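Side-chain contact in Lmo0794 protein (Listeria monocytogenes, PDB 3EW7), which is of unknown function but probably binds NAD(P) and may act as an oxidoreductase: residues Gln134-Gln137 with Leu138-Lys142. The protein carries 3 engineered substitutions. Numbering follows the deposited sequence.
Sequences QAKQ and LEHLK. Engineered in segment 138-142: Lys142 (natural residue Arg).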
ATOM      1  N   GLN A 134     -11.176   8.110   1.624  1.00 66.97           N
ATOM      2  CA  GLN A 134     -11.215   6.818   0.971  1.00 65.36           C
ATOM      3  C   GLN A 134     -12.214   6.828  -0.164  1.00 64.42           C
ATOM      4  O   GLN A 134     -11.915   6.392  -1.276  1.00 63.82           O
ATOM      5  CB  GLN A 134     -11.601   5.729   1.963  1.00 65.61           C
ATOM      6  CG  GLN A 134     -11.379   4.339   1.429  1.00 64.81           C
ATOM      7  CD  GLN A 134     -11.940   3.276   2.327  1.00 64.48           C
ATOM      8  OE1 GLN A 134     -13.057   2.804   2.114  1.00 64.87           O
ATOM      9  NE2 GLN A 134     -11.174   2.893   3.348  1.00 63.61           N
ATOM     10  N   ALA A 135     -13.412   7.320   0.131  1.00 64.34           N
ATOM     11  CA  ALA A 135     -14.477   7.386  -0.859  1.00 63.76           C
ATOM     12  C   ALA A 135     -13.982   8.151  -2.069  1.00 62.97           C
ATOM     13  O   ALA A 135     -14.261   7.769  -3.199  1.00 63.05           O
ATOM     14  CB  ALA A 135     -15.702   8.064  -0.271  1.00 63.83           C
ATOM     15  N   LYS A 136     -13.245   9.230  -1.829  1.00 61.85           N
ATOM     16  CA  LYS A 136     -12.697  10.032  -2.911  1.00 61.69           C
ATOM     17  C   LYS A 136     -11.739   9.215  -3.771  1.00 59.90           C
ATOM     18  O   LYS A 136     -11.862   9.191  -5.000  1.00 59.18           O
ATOM     19  CB  LYS A 136     -11.971  11.247  -2.348  1.00 64.74           C
ATOM     20  CG  LYS A 136     -12.821  12.490  -2.307  1.00 68.78           C
ATOM     21  CD  LYS A 136     -12.493  13.415  -3.469  1.00 72.40           C
ATOM     22  CE  LYS A 136     -13.625  14.406  -3.726  1.00 74.72           C
ATOM     23  NZ  LYS A 136     -14.789  13.778  -4.435  1.00 73.61           N
ATOM     24  N   GLN A 137     -10.781   8.557  -3.124  1.00 57.53           N
ATOM     25  CA  GLN A 137      -9.810   7.734  -3.832  1.00 55.79           C
ATOM     26  C   GLN A 137     -10.557   6.738  -4.706  1.00 56.61           C
ATOM     27  O   GLN A 137     -10.237   6.561  -5.883  1.00 57.25           O
ATOM     28  CB  GLN A 137      -8.923   6.986  -2.839  1.00 53.69           C
ATOM     29  CG  GLN A 137      -8.114   7.892  -1.924  1.00 51.77           C
ATOM     30  CD  GLN A 137      -7.293   7.116  -0.915  1.00 51.40           C
ATOM     31  OE1 GLN A 137      -7.813   6.259  -0.202  1.00 53.38           O
ATOM     32  NE2 GLN A 137      -6.004   7.414  -0.847  1.00 48.81           N
ATOM     33  N   LEU A 138     -11.568   6.102  -4.121  1.00 56.90           N
ATOM     34  CA  LEU A 138     -12.383   5.116  -4.824  1.00 57.03           C
ATOM     35  C   LEU A 138     -13.127   5.712  -6.024  1.00 56.73           C
ATOM     36  O   LEU A 138     -13.269   5.061  -7.055  1.00 56.51           O
ATOM     37  CB  LEU A 138     -13.375   4.478  -3.839  1.00 57.32           C
ATOM     38  CG  LEU A 138     -13.148   3.018  -3.414  1.00 57.81           C
ATOM     39  CD1 LEU A 138     -11.680   2.759  -3.136  1.00 56.36           C
ATOM     40  CD2 LEU A 138     -14.001   2.701  -2.187  1.00 57.49           C
ATOM     41  N   GLU A 139     -13.599   6.947  -5.888  1.00 57.48           N
ATOM     42  CA  GLU A 139     -14.308   7.610  -6.973  1.00 59.31           C
ATOM     43  C   GLU A 139     -13.314   7.871  -8.082  1.00 59.35           C
ATOM     44  O   GLU A 139     -13.643   7.738  -9.263  1.00 60.33           O
ATOM     45  CB  GLU A 139     -14.896   8.941  -6.513  1.00 62.42           C
ATOM     46  CG  GLU A 139     -16.272   8.854  -5.870  1.00 70.18           C
ATOM     47  CD  GLU A 139     -16.530   9.989  -4.867  1.00 75.52           C
ATOM     48  OE1 GLU A 139     -16.060  11.129  -5.119  1.00 78.37           O
ATOM     49  OE2 GLU A 139     -17.205   9.742  -3.836  1.00 76.51           O
ATOM     50  N   HIS A 140     -12.098   8.251  -7.688  1.00 58.40           N
ATOM     51  CA  HIS A 140     -11.030   8.544  -8.641  1.00 56.55           C
ATOM     52  C   HIS A 140     -10.519   7.273  -9.281  1.00 55.59           C
ATOM     53  O   HIS A 140     -10.155   7.264 -10.457  1.00 54.93           O
ATOM     54  CB  HIS A 140      -9.867   9.275  -7.964  1.00 56.92           C
ATOM     55  CG  HIS A 140     -10.157  10.709  -7.648  1.00 58.89           C
ATOM     56  ND1 HIS A 140      -9.161  11.638  -7.433  1.00 59.08           N
ATOM     57  CD2 HIS A 140     -11.328  11.375  -7.514  1.00 59.06           C
ATOM     58  CE1 HIS A 140      -9.708  12.815  -7.186  1.00 58.85           C
ATOM     59  NE2 HIS A 140     -11.022  12.682  -7.230  1.00 58.32           N
ATOM     60  N   LEU A 141     -10.479   6.198  -8.507  1.00 54.07           N
ATOM     61  CA  LEU A 141     -10.030   4.933  -9.047  1.00 53.27           C
ATOM     62  C   LEU A 141     -11.027   4.461 -10.091  1.00 53.73           C
ATOM     63  O   LEU A 141     -10.641   4.007 -11.160  1.00 52.70           O
ATOM     64  CB  LEU A 141      -9.883   3.906  -7.933  1.00 50.75           C
ATOM     65  CG  LEU A 141      -8.580   4.078  -7.153  1.00 50.15           C
ATOM     66  CD1 LEU A 141      -8.571   3.146  -5.948  1.00 50.48           C
ATOM     67  CD2 LEU A 141      -7.399   3.791  -8.067  1.00 46.95           C
ATOM     68  N   LYS A 142     -12.314   4.588  -9.794  1.00 55.22           N
ATOM     69  CA  LYS A 142     -13.336   4.165 -10.744  1.00 57.48           C
ATOM     70  C   LYS A 142     -13.300   4.964 -12.044  1.00 57.03           C
ATOM     71  O   LYS A 142     -13.796   4.502 -13.076  1.00 57.34           O
ATOM     72  CB  LYS A 142     -14.728   4.259 -10.113  1.00 60.26           C
ATOM     73  CG  LYS A 142     -15.215   2.930  -9.551  1.00 65.11           C
ATOM     74  CD  LYS A 142     -15.529   3.006  -8.060  1.00 67.39           C
ATOM     75  CE  LYS A 142     -15.043   1.747  -7.344  1.00 69.09           C
ATOM     76  NZ  LYS A 142     -15.602   1.595  -5.968  1.00 68.39           N
TER
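Lys136 and Glu139, three residues apart on the helix 131-142, join their charged ends on its outer side in an i to i+3 salt bridge. The ammonium NZ of Lys136 meets OE1 of Glu139 at 3.0 Å, nearly in line with the carboxylate C-O bond. The two chains slant across one another: the lysine leaves the backbone pointing away from the following turn, and its bends at chi2 (-101°) and chi4 (-77°) bring the amine back toward OE1. Long, flexible charged residues suit this exposed face, where the pair can bridge a turn while remaining in water. CD of Lys136 also touches the ring of His140, one full turn on, 4.1 Å from NE2. The imidazole stands beside the carbonyl of Lys136, its CD2 3.4 Å from that oxygen, while ND1 is hydrogen-bonded to OD1 of Asp84, which should help to hold the ring's rotation.

Beneath these side chains run regular i to i+4 backbone hydrogen bonds, Glu139 N to Ala135 O and His140 N to Lys136 O, both 2.9 Å. CB of Ala135 lies 4.2 Å from OE2 of Glu139, a small methyl beside the carboxylate.

The inner side is a different surface. Buried Gln137 has its amide oxygen satisfied by the hydroxyl of Tyr152, while apolar Leu138 and Leu141 pack on Tyr152 and Trp150 of strand 150-154. With Gln137 on Leu83 and Leu141 on Ile87, the helix covers the parallel Rossmann sheet alongside helix 79-90, and its chain leads on into strand 150-154.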